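Local coordinates for protein CarG (Serratia, PDB 4O7J) that probably protects its Serratia host against carbapenem antibiotics as an intrinsic resistance protein, and resembles lysozyme inhibitors in structure, at residues Q148-D151 with E152-T156. Sequence-based numbering, arbitrary orientation.
Sequences QEVD and EAMLT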
# COMPACT_ATOMS: atom_id res chain seq x y z
N GLN A 148 26.44 0.78 -0.42
CA GLN A 148 27.79 0.12 -0.37
C GLN A 148 28.46 0.36 0.99
O GLN A 148 29.36 -0.40 1.37
CB GLN A 148 28.64 0.68 -1.51
CG GLN A 148 27.95 0.47 -2.90
CD GLN A 148 28.36 1.37 -4.09
OE1 GLN A 148 28.88 2.47 -3.94
NE2 GLN A 148 28.07 0.87 -5.31
N GLU A 149 28.09 1.42 1.73
CA GLU A 149 28.69 1.68 3.03
C GLU A 149 27.94 0.98 4.19
O GLU A 149 28.36 1.09 5.33
CB GLU A 149 28.72 3.19 3.33
CG GLU A 149 29.39 4.00 2.22
CD GLU A 149 29.63 5.49 2.57
OE1 GLU A 149 29.57 5.86 3.74
OE2 GLU A 149 29.84 6.30 1.61
N VAL A 150 26.84 0.32 3.92
CA VAL A 150 26.09 -0.22 5.04
C VAL A 150 26.82 -1.44 5.62
O VAL A 150 27.33 -2.27 4.89
CB VAL A 150 24.63 -0.53 4.76
CG1 VAL A 150 23.87 0.73 4.47
CG2 VAL A 150 24.51 -1.52 3.66
N ASP A 151 26.90 -1.49 6.92
CA ASP A 151 27.46 -2.69 7.53
C ASP A 151 26.79 -3.01 8.83
O ASP A 151 25.96 -2.25 9.33
CB ASP A 151 29.00 -2.57 7.63
CG ASP A 151 29.47 -1.43 8.50
OD1 ASP A 151 28.67 -0.86 9.29
OD2 ASP A 151 30.69 -1.10 8.42
N GLU A 152 27.21 -4.14 9.44
CA GLU A 152 26.64 -4.61 10.68
C GLU A 152 26.61 -3.52 11.77
O GLU A 152 25.58 -3.34 12.51
CB GLU A 152 27.34 -5.94 11.10
CG GLU A 152 28.87 -6.08 10.89
CD GLU A 152 29.47 -5.81 9.48
OE1 GLU A 152 28.84 -6.05 8.41
OE2 GLU A 152 30.67 -5.36 9.44
N ALA A 153 27.72 -2.77 11.89
CA ALA A 153 27.84 -1.81 12.98
C ALA A 153 26.90 -0.61 12.81
O ALA A 153 26.49 -0.02 13.76
CB ALA A 153 29.30 -1.31 13.08
N MET A 154 26.63 -0.27 11.59
CA MET A 154 25.68 0.79 11.29
C MET A 154 24.26 0.38 11.67
O MET A 154 23.49 1.21 12.07
CB MET A 154 25.80 1.16 9.80
CG MET A 154 24.93 2.35 9.41
SD MET A 154 24.85 2.57 7.65
CE MET A 154 26.58 2.96 7.32
N LEU A 155 23.92 -0.91 11.52
CA LEU A 155 22.55 -1.34 11.66
C LEU A 155 22.11 -1.58 13.08
O LEU A 155 21.02 -1.19 13.47
CB LEU A 155 22.24 -2.56 10.81
CG LEU A 155 22.46 -2.36 9.30
CD1 LEU A 155 22.24 -3.66 8.59
CD2 LEU A 155 21.52 -1.30 8.75
N THR A 156 22.97 -2.14 13.91
CA THR A 156 22.50 -2.60 15.24
C THR A 156 22.73 -1.53 16.33
O THR A 156 23.67 -0.76 16.26
CB THR A 156 23.16 -3.94 15.59
OG1 THR A 156 24.56 -3.76 15.75
CG2 THR A 156 22.97 -4.93 14.46
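D151 turns its carboxylate over the start of the short helix 152-155, where OD1 takes the backbone N-H of M154 in a hydrogen bond of 3.1 Å. CG sits between the residue's own N and carbonyl carbon (chi1 63°), which swings the acid forward over the first turn, and the N-H of M154 meets OD1 nearly along its C-O axis. This is an N-cap, a place suited to aspartate because its short acidic side chain can satisfy an amide at the helix start, and the N-H groups gathered there may favour its negative charge. The carbonyl of D151 closes the turn itself, its O accepting from L155 N at 3.3 Å and weakly from M154 N.

Beside the cap, M154 CB lies 3.5 Å from D151 OD1. With CG anti to the backbone N (chi1 -175°), the flexible thioether runs back along the preceding loop. The side chains of M154 and V150 cross at a slant, SD meeting CG1 at 3.8 Å, and CE bends round to touch the carbonyl O of E149. This C-terminal turn packs on the four-stranded antiparallel sheet: V150 and M154 share L109 there, while L155 reaches F83, I85 and I111. V150 and L155 are both buried and apolar, as suits side chains lying against the sheet's hydrophobic residues. In one of its two modelled conformers E152 bends back toward D151.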